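Side-chain contacts in thiamine-phosphate synthase (Pyrococcus furiosus, PDB 1XI3), which probably condenses a thiazole phosphate with a pyrimidine pyrophosphate to form thiamine phosphate, using a magnesium ion: residues N13-Y18 with A129-A134; Q64-R67 with L72-V75. All coordinates share one frame; numbering follows the deposited sequence.

Contact 1: residues N13-Y18 with A129-A134; sequences NKLKLY and ADYLGA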
loop_
_atom_site.group_PDB
_atom_site.type_symbol
_atom_site.label_atom_id
_atom_site.label_comp_id
_atom_site.label_asym_id
_atom_site.label_seq_id
_atom_site.Cartn_x
_atom_site.Cartn_y
_atom_site.Cartn_z
ATOM N N ASN A 13 26.539 -8.275 5.363
ATOM C CA ASN A 13 26.641 -9.122 6.537
ATOM C C ASN A 13 25.329 -9.323 7.253
ATOM O O ASN A 13 25.066 -10.398 7.776
ATOM C CB ASN A 13 27.694 -8.576 7.482
ATOM C CG ASN A 13 29.080 -8.616 6.864
ATOM O OD1 ASN A 13 29.468 -9.616 6.232
ATOM N ND2 ASN A 13 29.832 -7.528 7.025
ATOM N N LYS A 14 24.467 -8.317 7.246
ATOM C CA LYS A 14 23.183 -8.471 7.926
ATOM C C LYS A 14 22.118 -9.252 7.140
ATOM O O LYS A 14 21.070 -9.582 7.691
ATOM C CB LYS A 14 22.617 -7.099 8.320
ATOM C CG LYS A 14 23.460 -6.358 9.359
ATOM N N LEU A 15 22.412 -9.612 5.881
ATOM C CA LEU A 15 21.484 -10.455 5.080
ATOM C C LEU A 15 21.690 -11.951 5.292
ATOM O O LEU A 15 21.006 -12.801 4.684
ATOM C CB LEU A 15 21.610 -10.118 3.590
ATOM C CG LEU A 15 21.120 -8.719 3.139
ATOM C CD1 LEU A 15 21.457 -8.518 1.669
ATOM C CD2 LEU A 15 19.655 -8.547 3.369
ATOM N N LYS A 16 22.585 -12.339 6.206
ATOM C CA LYS A 16 22.971 -13.743 6.264
ATOM C C LYS A 16 21.847 -14.742 6.634
ATOM O O LYS A 16 21.745 -15.818 6.047
ATOM C CB LYS A 16 24.248 -13.936 7.106
ATOM C CG LYS A 16 24.207 -13.498 8.498
ATOM C CD LYS A 16 25.641 -13.605 9.110
ATOM N N LEU A 17 21.023 -14.407 7.622
ATOM C CA LEU A 17 19.892 -15.242 7.959
ATOM C C LEU A 17 18.661 -14.346 7.985
ATOM O O LEU A 17 18.408 -13.617 8.946
ATOM C CB LEU A 17 20.081 -15.979 9.290
ATOM C CG LEU A 17 18.940 -16.947 9.640
ATOM C CD1 LEU A 17 18.653 -18.030 8.527
ATOM C CD2 LEU A 17 19.184 -17.635 10.971
ATOM N N TYR A 18 17.900 -14.456 6.900
ATOM C CA TYR A 18 16.829 -13.553 6.563
ATOM C C TYR A 18 15.500 -14.322 6.757
ATOM O O TYR A 18 15.213 -15.255 6.049
ATOM C CB TYR A 18 17.053 -13.161 5.097
ATOM C CG TYR A 18 16.217 -12.034 4.543
ATOM C CD1 TYR A 18 16.808 -10.831 4.189
ATOM C CD2 TYR A 18 14.859 -12.189 4.328
ATOM C CE1 TYR A 18 16.051 -9.768 3.660
ATOM C CE2 TYR A 18 14.079 -11.115 3.796
ATOM C CZ TYR A 18 14.676 -9.927 3.476
ATOM O OH TYR A 18 13.934 -8.891 2.936
ATOM N N ALA A 129 18.691 -1.899 -7.504
ATOM C CA ALA A 129 18.411 -2.724 -6.345
ATOM C C ALA A 129 19.654 -2.775 -5.475
ATOM O O ALA A 129 20.784 -2.816 -5.987
ATOM C CB ALA A 129 18.013 -4.112 -6.752
ATOM N N ASP A 130 19.444 -2.784 -4.157
ATOM C CA ASP A 130 20.551 -2.944 -3.219
ATOM C C ASP A 130 20.928 -4.388 -2.948
ATOM O O ASP A 130 22.089 -4.682 -2.677
ATOM C CB ASP A 130 20.193 -2.232 -1.903
ATOM C CG ASP A 130 20.048 -0.750 -2.100
ATOM O OD1 ASP A 130 18.950 -0.199 -1.946
ATOM O OD2 ASP A 130 21.071 -0.115 -2.455
ATOM N N TYR A 131 19.952 -5.292 -3.002
ATOM C CA TYR A 131 20.225 -6.718 -2.944
ATOM C C TYR A 131 19.162 -7.449 -3.707
ATOM O O TYR A 131 18.141 -6.876 -4.089
ATOM C CB TYR A 131 20.319 -7.252 -1.484
ATOM C CG TYR A 131 18.992 -7.288 -0.756
ATOM C CD1 TYR A 131 18.476 -6.143 -0.106
ATOM C CD2 TYR A 131 18.218 -8.438 -0.743
ATOM C CE1 TYR A 131 17.234 -6.174 0.544
ATOM C CE2 TYR A 131 16.978 -8.471 -0.100
ATOM C CZ TYR A 131 16.482 -7.334 0.525
ATOM O OH TYR A 131 15.238 -7.404 1.121
ATOM N N LEU A 132 19.447 -8.719 -3.954
ATOM C CA LEU A 132 18.532 -9.592 -4.677
ATOM C C LEU A 132 18.063 -10.691 -3.772
ATOM O O LEU A 132 18.845 -11.279 -3.011
ATOM C CB LEU A 132 19.218 -10.273 -5.883
ATOM C CG LEU A 132 19.837 -9.336 -6.900
ATOM C CD1 LEU A 132 20.401 -10.162 -8.063
ATOM C CD2 LEU A 132 18.827 -8.353 -7.407
ATOM N N GLY A 133 16.770 -11.003 -3.886
ATOM C CA GLY A 133 16.210 -12.257 -3.403
ATOM C C GLY A 133 16.074 -13.178 -4.618
ATOM O O GLY A 133 15.132 -13.040 -5.362
ATOM N N ALA A 134 17.012 -14.108 -4.766
ATOM C CA ALA A 134 17.066 -14.995 -5.973
ATOM C C ALA A 134 16.466 -16.330 -5.649
ATOM O O ALA A 134 16.914 -17.028 -4.736
ATOM C CB ALA A 134 18.496 -15.151 -6.457
#

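Contact 2: residues Q64-R67 with L72-V75; sequences QLTR and LFFV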
loop_
_atom_site.group_PDB
_atom_site.type_symbol
_atom_site.label_atom_id
_atom_site.label_comp_id
_atom_site.label_asym_id
_atom_site.label_seq_id
_atom_site.Cartn_x
_atom_site.Cartn_y
_atom_site.Cartn_z
ATOM N N GLN A 64 10.400 -2.032 16.365
ATOM C CA GLN A 64 10.983 -1.952 17.713
ATOM C C GLN A 64 11.788 -3.189 18.063
ATOM O O GLN A 64 12.935 -3.097 18.505
ATOM C CB GLN A 64 9.890 -1.697 18.760
ATOM C CG GLN A 64 10.398 -1.392 20.186
ATOM C CD GLN A 64 9.273 -0.898 21.114
ATOM O OE1 GLN A 64 8.422 -0.083 20.714
ATOM N NE2 GLN A 64 9.258 -1.403 22.364
ATOM N N LEU A 65 11.201 -4.347 17.816
ATOM C CA LEU A 65 11.847 -5.627 18.083
ATOM C C LEU A 65 13.137 -5.783 17.329
ATOM O O LEU A 65 14.168 -6.142 17.900
ATOM C CB LEU A 65 10.908 -6.774 17.708
ATOM C CG LEU A 65 9.853 -7.219 18.671
ATOM C CD1 LEU A 65 9.071 -8.330 18.008
ATOM C CD2 LEU A 65 10.495 -7.716 19.991
ATOM N N THR A 66 13.110 -5.531 16.021
ATOM C CA THR A 66 14.307 -5.643 15.250
ATOM C C THR A 66 15.413 -4.730 15.789
ATOM O O THR A 66 16.553 -5.142 15.902
ATOM C CB THR A 66 14.079 -5.428 13.735
ATOM O OG1 THR A 66 13.444 -4.160 13.489
ATOM C CG2 THR A 66 13.216 -6.628 13.196
ATOM N N ARG A 67 15.073 -3.507 16.132
ATOM C CA ARG A 67 16.088 -2.584 16.670
ATOM C C ARG A 67 16.716 -3.124 17.962
ATOM O O ARG A 67 17.936 -2.992 18.187
ATOM C CB ARG A 67 15.492 -1.212 16.873
ATOM C CG ARG A 67 15.482 -0.427 15.614
ATOM C CD ARG A 67 14.607 0.759 15.665
ATOM N NE ARG A 67 14.799 1.537 14.450
ATOM C CZ ARG A 67 14.044 2.540 14.060
ATOM N NH1 ARG A 67 12.974 2.910 14.739
ATOM N NH2 ARG A 67 14.363 3.171 12.929
ATOM N N LEU A 72 18.090 -5.961 10.744
ATOM C CA LEU A 72 17.434 -5.232 9.678
ATOM C C LEU A 72 15.946 -5.646 9.576
ATOM O O LEU A 72 15.567 -6.793 9.857
ATOM C CB LEU A 72 18.133 -5.499 8.361
ATOM C CG LEU A 72 19.534 -4.868 8.193
ATOM C CD1 LEU A 72 20.126 -5.134 6.814
ATOM C CD2 LEU A 72 19.497 -3.369 8.530
ATOM N N PHE A 73 15.134 -4.668 9.151
ATOM C CA PHE A 73 13.687 -4.836 8.995
ATOM C C PHE A 73 13.215 -4.376 7.622
ATOM O O PHE A 73 13.397 -3.206 7.233
ATOM C CB PHE A 73 12.937 -4.061 10.065
ATOM C CG PHE A 73 11.467 -4.253 10.041
ATOM C CD1 PHE A 73 10.915 -5.520 9.849
ATOM C CD2 PHE A 73 10.611 -3.183 10.202
ATOM C CE1 PHE A 73 9.515 -5.679 9.781
ATOM C CE2 PHE A 73 9.169 -3.388 10.177
ATOM C CZ PHE A 73 8.684 -4.641 9.982
ATOM N N PHE A 74 12.601 -5.322 6.888
ATOM C CA PHE A 74 12.067 -5.070 5.565
ATOM C C PHE A 74 10.605 -5.342 5.553
ATOM O O PHE A 74 10.120 -6.195 6.291
ATOM C CB PHE A 74 12.728 -6.050 4.555
ATOM C CG PHE A 74 14.184 -5.807 4.421
ATOM C CD1 PHE A 74 14.651 -4.762 3.631
ATOM C CD2 PHE A 74 15.094 -6.533 5.194
ATOM C CE1 PHE A 74 16.033 -4.501 3.573
ATOM C CE2 PHE A 74 16.454 -6.281 5.110
ATOM C CZ PHE A 74 16.905 -5.256 4.325
ATOM N N VAL A 75 9.897 -4.623 4.681
ATOM C CA VAL A 75 8.498 -4.907 4.389
ATOM C C VAL A 75 8.375 -5.411 2.944
ATOM O O VAL A 75 8.929 -4.804 2.037
ATOM C CB VAL A 75 7.609 -3.652 4.595
ATOM C CG1 VAL A 75 6.156 -3.964 4.274
ATOM C CG2 VAL A 75 7.744 -3.168 6.034
#

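Contact 1: residues N13-Y18 with A129-A134
Leu15 and Tyr18 meet Tyr131 in a buried contact across the interior of a TIM barrel, linking the turn before strand 17-20 and the strand itself to strand 131-135. These strands are not neighbours in the sheet: the nearest CA atoms, those of Leu15 and Tyr131, are 8.9 Å apart, so the side chains, not the backbones, make the contact. Leu15 lays its two methyl groups on one tyrosine. Its CD2 stands over one face of the Tyr131 ring, 4.2 Å from the centroid and only 2° off the normal, a CH-pi contact, while CD1 rests on Tyr131 CB at 3.6 Å. A branched aliphatic chain suits this place because it covers ring and CB together. The chi1 of -170° puts Tyr18 CG anti to the backbone N and sends the ring toward Tyr131, whose side chain comes from the opposite direction; the two phenol rings meet obliquely, their planes at 52°. Tyrosine suits both positions, since each ring packs against apolar neighbours while its hydroxyl finds buried polar partners. With a phenylalanine in place of Tyr131, the ring could still lie under Leu15, but Tyr18 OH would probably lose one of its partners, as would Gln91 OE1, which has a weak bond to the same hydroxyl. Gln44, predicted to bind the pyrimidine substrate, gives Tyr18 OH a second bond through NE2. Near the plane of the Tyr131 ring, Tyr18 OH meets Tyr131 OH at 2.7 Å in a hydrogen bond that either hydroxyl could donate.

Contact 2: residues Q64-R67 with L72-V75
Thr66, on the inner side of helix 52-68, rests against Phe73 and the backbone of Leu72 in the strand that follows, within the beta-alpha-beta unit formed by strand 42-45, helix 52-68 and strand 72-76. The CA atoms of Thr66 and Phe73 are 6.3 Å apart, a spacing that a compact, branched residue fills. From its base outward, Thr66 CB lies 4.1 Å from Phe73 CB. One branch, the methyl CG2, also lies near Phe73 CB and reaches the carbonyl oxygen Leu72 O at 4.1 Å, a loose van der Waals approach. For the other branch, a chi1 of 56° places OG1 between the backbone N and the carbonyl carbon, where it touches Phe73 CB at 3.5 Å and can still donate to Leu62 O, one turn back in its own helix. The same hydroxyl accepts from Arg63 NH2. Phe73 starts toward the helix but, with CG anti to the backbone N (chi1 -176°), carries its ring away from Thr66, to pack on Leu62, Arg63, Met45 and Ala87. The two side chains cross at about a right angle, and a large aromatic suits the layer between sheet and helices that it enters. No hydrogen bond joins 64-67 to 72-75: the polar needs of Thr66 OG1 are met within the helix, which lets a hydroxyl-bearing residue present itself to Phe73 as a mainly van der Waals surface.

Overall arrangement
Contact 1 and contact 2 lie on the two sides of one closed eight-stranded parallel sheet, their centres 14 Å apart. Contact 1 is inside the barrel; contact 2 lies between the barrel wall and its helical coat. Along the chain, contact 2 is nested within the loop closed by contact 1. Strand 72-76 connects them: Phe74, next to Phe73 but pointing inward, packs edge-to-face with Tyr131, and its CG is 3.4 Å from Tyr18 OH. Leu72 CD1 also meets Lys14 CB, 3.5 Å away, in helix 11-14. This one strand thus touches the barrel interior, the N-terminal helix and helix 52-68, making the packing continuous from coat to core.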